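Local coordinates for crossover junction endodeoxyribonuclease Hjc (Sulfolobus solfataricus, PDB 4TKD), which resolves Holliday junctions formed in genetic recombination, using magnesium to nick opposing strands of four-way DNA junctions in pairs, at residues I51-I64 with F77-K90. Residues are numbered along the deposited sequence; the frame is centred on the assembly and turned at random.
Sequences IILIEMKSRKDGKI and FARKSGGSLFLGVK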
# COMPACT_ATOMS: atom_id res chain seq x y z
N ILE C 51 8.51 -6.92 -4.78
CA ILE C 51 7.90 -7.14 -6.10
C ILE C 51 7.57 -5.81 -6.75
O ILE C 51 6.81 -5.01 -6.20
CB ILE C 51 6.66 -8.08 -6.01
CG1 ILE C 51 7.00 -9.42 -5.27
CG2 ILE C 51 6.09 -8.37 -7.42
CD1 ILE C 51 5.82 -10.13 -4.63
N ILE C 52 8.16 -5.58 -7.93
CA ILE C 52 7.94 -4.39 -8.76
C ILE C 52 7.44 -4.88 -10.09
O ILE C 52 8.00 -5.83 -10.65
CB ILE C 52 9.21 -3.51 -8.90
CG1 ILE C 52 9.62 -2.91 -7.54
CG2 ILE C 52 9.08 -2.45 -10.07
CD1 ILE C 52 10.96 -2.45 -7.51
N LEU C 53 6.36 -4.28 -10.55
CA LEU C 53 5.65 -4.66 -11.76
C LEU C 53 5.56 -3.44 -12.66
O LEU C 53 5.11 -2.39 -12.22
CB LEU C 53 4.23 -5.19 -11.42
CG LEU C 53 4.16 -6.30 -10.35
CD1 LEU C 53 2.77 -6.51 -9.88
CD2 LEU C 53 4.74 -7.59 -10.88
N ILE C 54 5.97 -3.58 -13.92
CA ILE C 54 5.96 -2.45 -14.85
C ILE C 54 5.21 -2.79 -16.13
O ILE C 54 5.54 -3.77 -16.79
CB ILE C 54 7.43 -1.97 -15.12
CG1 ILE C 54 8.14 -1.51 -13.82
CG2 ILE C 54 7.48 -0.86 -16.17
CD1 ILE C 54 9.63 -1.66 -13.82
N GLU C 55 4.23 -1.95 -16.48
CA GLU C 55 3.47 -2.06 -17.73
C GLU C 55 3.96 -0.95 -18.67
O GLU C 55 3.89 0.22 -18.31
CB GLU C 55 1.95 -1.98 -17.49
CG GLU C 55 1.12 -2.40 -18.71
CD GLU C 55 1.14 -3.86 -19.11
OE1 GLU C 55 1.88 -4.67 -18.50
OE2 GLU C 55 0.40 -4.21 -20.05
N MET C 56 4.52 -1.34 -19.83
CA MET C 56 5.07 -0.39 -20.81
C MET C 56 3.95 0.19 -21.61
O MET C 56 3.10 -0.55 -22.12
CB MET C 56 6.06 -1.07 -21.76
CG MET C 56 7.35 -1.58 -21.12
SD MET C 56 8.22 -0.41 -20.05
CE MET C 56 8.65 0.90 -21.22
N LYS C 57 3.94 1.52 -21.75
CA LYS C 57 2.92 2.20 -22.55
C LYS C 57 3.48 3.47 -23.17
O LYS C 57 4.25 4.18 -22.54
CB LYS C 57 1.67 2.50 -21.70
CG LYS C 57 0.68 1.34 -21.54
CD LYS C 57 -0.01 0.97 -22.85
CE LYS C 57 -0.69 -0.37 -22.77
NZ LYS C 57 0.28 -1.50 -22.81
N SER C 58 3.07 3.76 -24.42
CA SER C 58 3.51 4.95 -25.15
C SER C 58 2.64 6.19 -24.89
O SER C 58 1.44 6.06 -24.60
CB SER C 58 3.59 4.66 -26.65
OG SER C 58 2.32 4.33 -27.17
N ARG C 59 3.27 7.39 -24.98
CA ARG C 59 2.62 8.70 -24.85
C ARG C 59 2.03 9.06 -26.22
O ARG C 59 2.76 9.14 -27.21
CB ARG C 59 3.62 9.78 -24.40
CG ARG C 59 3.63 10.00 -22.91
CD ARG C 59 3.31 11.43 -22.54
NE ARG C 59 3.51 11.67 -21.11
CZ ARG C 59 2.55 11.64 -20.19
NH1 ARG C 59 1.29 11.40 -20.54
NH2 ARG C 59 2.84 11.86 -18.91
N LYS C 60 0.69 9.22 -26.29
CA LYS C 60 -0.04 9.50 -27.53
C LYS C 60 -0.90 10.75 -27.42
O LYS C 60 -1.89 10.76 -26.67
CB LYS C 60 -0.90 8.28 -27.93
CG LYS C 60 -0.10 7.06 -28.38
CD LYS C 60 -0.97 5.82 -28.40
CE LYS C 60 -0.35 4.70 -29.19
NZ LYS C 60 -1.24 3.51 -29.22
N ASP C 61 -0.50 11.81 -28.19
CA ASP C 61 -1.20 13.10 -28.28
C ASP C 61 -1.36 13.76 -26.88
O ASP C 61 -2.35 14.45 -26.61
CB ASP C 61 -2.54 12.91 -29.05
CG ASP C 61 -3.28 14.15 -29.54
OD1 ASP C 61 -2.60 15.15 -29.91
OD2 ASP C 61 -4.52 14.10 -29.63
N GLY C 62 -0.36 13.52 -26.01
CA GLY C 62 -0.30 14.06 -24.66
C GLY C 62 -0.45 13.08 -23.51
O GLY C 62 0.37 13.09 -22.58
N LYS C 63 -1.52 12.26 -23.53
CA LYS C 63 -1.91 11.29 -22.49
C LYS C 63 -1.30 9.88 -22.61
O LYS C 63 -0.43 9.65 -23.46
CB LYS C 63 -3.45 11.18 -22.45
CG LYS C 63 -4.16 12.38 -21.86
CD LYS C 63 -5.67 12.13 -21.77
CE LYS C 63 -6.41 13.28 -21.14
NZ LYS C 63 -6.12 13.42 -19.69
N ILE C 64 -1.73 8.95 -21.72
CA ILE C 64 -1.37 7.53 -21.70
C ILE C 64 -2.65 6.75 -21.39
O ILE C 64 -3.22 6.92 -20.32
CB ILE C 64 -0.20 7.14 -20.75
CG1 ILE C 64 1.07 7.97 -21.01
CG2 ILE C 64 0.11 5.65 -20.89
CD1 ILE C 64 2.04 8.06 -19.83
N PHE C 77 -3.35 -8.77 -10.80
CA PHE C 77 -2.05 -9.46 -10.66
C PHE C 77 -1.27 -8.75 -9.54
O PHE C 77 -0.79 -9.43 -8.64
CB PHE C 77 -1.28 -9.38 -12.00
CG PHE C 77 -0.02 -10.22 -12.12
CD1 PHE C 77 1.19 -9.77 -11.59
CD2 PHE C 77 -0.05 -11.44 -12.78
CE1 PHE C 77 2.34 -10.55 -11.71
CE2 PHE C 77 1.10 -12.23 -12.88
CZ PHE C 77 2.30 -11.77 -12.36
N ALA C 78 -1.21 -7.38 -9.57
CA ALA C 78 -0.56 -6.55 -8.55
C ALA C 78 -1.12 -6.75 -7.15
O ALA C 78 -0.34 -6.84 -6.20
CB ALA C 78 -0.65 -5.08 -8.93
N ARG C 79 -2.46 -6.79 -7.04
CA ARG C 79 -3.16 -6.96 -5.77
C ARG C 79 -2.87 -8.35 -5.16
O ARG C 79 -2.57 -8.45 -3.96
CB ARG C 79 -4.66 -6.74 -5.95
CG ARG C 79 -5.46 -6.87 -4.64
CD ARG C 79 -6.98 -6.92 -4.82
NE ARG C 79 -7.44 -8.02 -5.68
CZ ARG C 79 -7.55 -9.29 -5.31
NH1 ARG C 79 -7.22 -9.66 -4.07
NH2 ARG C 79 -7.97 -10.21 -6.16
N LYS C 80 -3.00 -9.41 -5.97
CA LYS C 80 -2.77 -10.80 -5.54
C LYS C 80 -1.32 -11.04 -5.16
O LYS C 80 -1.06 -11.67 -4.14
CB LYS C 80 -3.19 -11.79 -6.63
CG LYS C 80 -4.70 -11.91 -6.77
CD LYS C 80 -5.04 -12.69 -8.00
CE LYS C 80 -6.52 -12.90 -8.09
NZ LYS C 80 -6.90 -13.39 -9.44
N SER C 81 -0.39 -10.52 -5.96
CA SER C 81 1.05 -10.67 -5.72
C SER C 81 1.57 -9.87 -4.53
O SER C 81 2.57 -10.24 -3.94
CB SER C 81 1.83 -10.26 -6.97
OG SER C 81 1.71 -8.87 -7.20
N GLY C 82 0.92 -8.75 -4.23
CA GLY C 82 1.35 -7.82 -3.19
C GLY C 82 2.45 -6.91 -3.72
O GLY C 82 3.17 -6.29 -2.93
N GLY C 83 2.56 -6.83 -5.05
CA GLY C 83 3.57 -6.03 -5.74
C GLY C 83 3.17 -4.59 -5.99
O GLY C 83 2.00 -4.22 -5.85
N SER C 84 4.15 -3.75 -6.36
CA SER C 84 3.89 -2.35 -6.65
C SER C 84 3.83 -2.20 -8.17
O SER C 84 4.77 -2.62 -8.86
CB SER C 84 4.99 -1.48 -6.05
OG SER C 84 5.03 -1.63 -4.64
N LEU C 85 2.69 -1.69 -8.69
CA LEU C 85 2.41 -1.54 -10.11
C LEU C 85 2.70 -0.13 -10.62
O LEU C 85 2.27 0.85 -10.02
CB LEU C 85 0.98 -1.98 -10.45
CG LEU C 85 0.55 -1.98 -11.94
CD1 LEU C 85 1.37 -2.97 -12.78
CD2 LEU C 85 -0.93 -2.29 -12.09
N PHE C 86 3.42 -0.05 -11.74
CA PHE C 86 3.80 1.20 -12.37
C PHE C 86 3.62 1.13 -13.87
O PHE C 86 3.77 0.07 -14.48
CB PHE C 86 5.27 1.54 -12.08
CG PHE C 86 5.63 1.63 -10.62
CD1 PHE C 86 6.04 0.49 -9.92
CD2 PHE C 86 5.59 2.85 -9.96
CE1 PHE C 86 6.38 0.58 -8.58
CE2 PHE C 86 5.93 2.94 -8.61
CZ PHE C 86 6.32 1.80 -7.93
N LEU C 87 3.38 2.29 -14.46
CA LEU C 87 3.33 2.44 -15.90
C LEU C 87 4.70 2.98 -16.31
O LEU C 87 5.14 4.02 -15.79
CB LEU C 87 2.20 3.40 -16.29
CG LEU C 87 1.47 3.29 -17.63
CD1 LEU C 87 0.92 1.88 -17.90
CD2 LEU C 87 0.28 4.21 -17.64
N GLY C 88 5.39 2.22 -17.16
CA GLY C 88 6.70 2.60 -17.69
C GLY C 88 6.46 3.37 -18.96
O GLY C 88 5.90 2.82 -19.91
N VAL C 89 6.83 4.65 -18.98
CA VAL C 89 6.59 5.48 -20.16
C VAL C 89 7.58 5.14 -21.30
O VAL C 89 8.79 5.29 -21.14
CB VAL C 89 6.49 7.01 -19.84
CG1 VAL C 89 5.89 7.76 -21.01
CG2 VAL C 89 5.68 7.28 -18.57
N LYS C 90 7.03 4.63 -22.43
CA LYS C 90 7.75 4.25 -23.66
C LYS C 90 8.15 5.54 -24.43
O LYS C 90 7.50 5.92 -25.43
CB LYS C 90 6.84 3.37 -24.54
CG LYS C 90 7.16 1.89 -24.61
CD LYS C 90 6.24 1.25 -25.65
CE LYS C 90 6.77 -0.05 -26.20
NZ LYS C 90 6.29 -1.24 -25.44
O HOH W 1 6.70 -4.12 -3.53
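L53 and L85 sit side by side on neighbouring parallel strands, 51-58 and 84-90, which are joined through helix 68-81 in a beta-alpha-beta crossover. Seven backbone hydrogen bonds, from S84 N to I51 O at one end to K90 N to K57 O at the other, tie the strands together. L53 buries more surface in this contact than any other residue, where the helix returns over the sheet: its CD1 lies 3.6 Å from A78 CA, while CD2 meets the edge of the F77 ring, 3.9 Å from CE1. On the opposite face M56 curls back so that CE comes within 3.6 Å of G88 O; a side chain on G88 would clash with M56 SD and I54 CG2, and helix 10-21 covers M56 from outside. Farther along the L53 face, L87 bridges strand 51-58 and I64, which follows the 59-63 loop. A chi1 of -152° swings CG away from the backbone N, placing CD1 3.7 Å from K57 CG and CD2 3.6 Å from I64 CG2. Cutting this leucine back to alanine is likely to open a gap beside I64 CG2 and leave K57 CG without an apolar neighbour. The far end is the solvent side: exposed K90 still lays its chain across M56 at about a right angle, NZ 3.7 Å from M56 CB, and R59 is poorly ordered. E55 and K57 share one face of this PD-(D/E)XK nuclease core. E55 OE1 accepts from D42 N; K57 NZ hydrogen-bonds to M56 O at 3.1 Å and reaches E55 OE2 only as a long salt bridge, consistent with E55 and D42 binding magnesium and K57 stabilising the transition state.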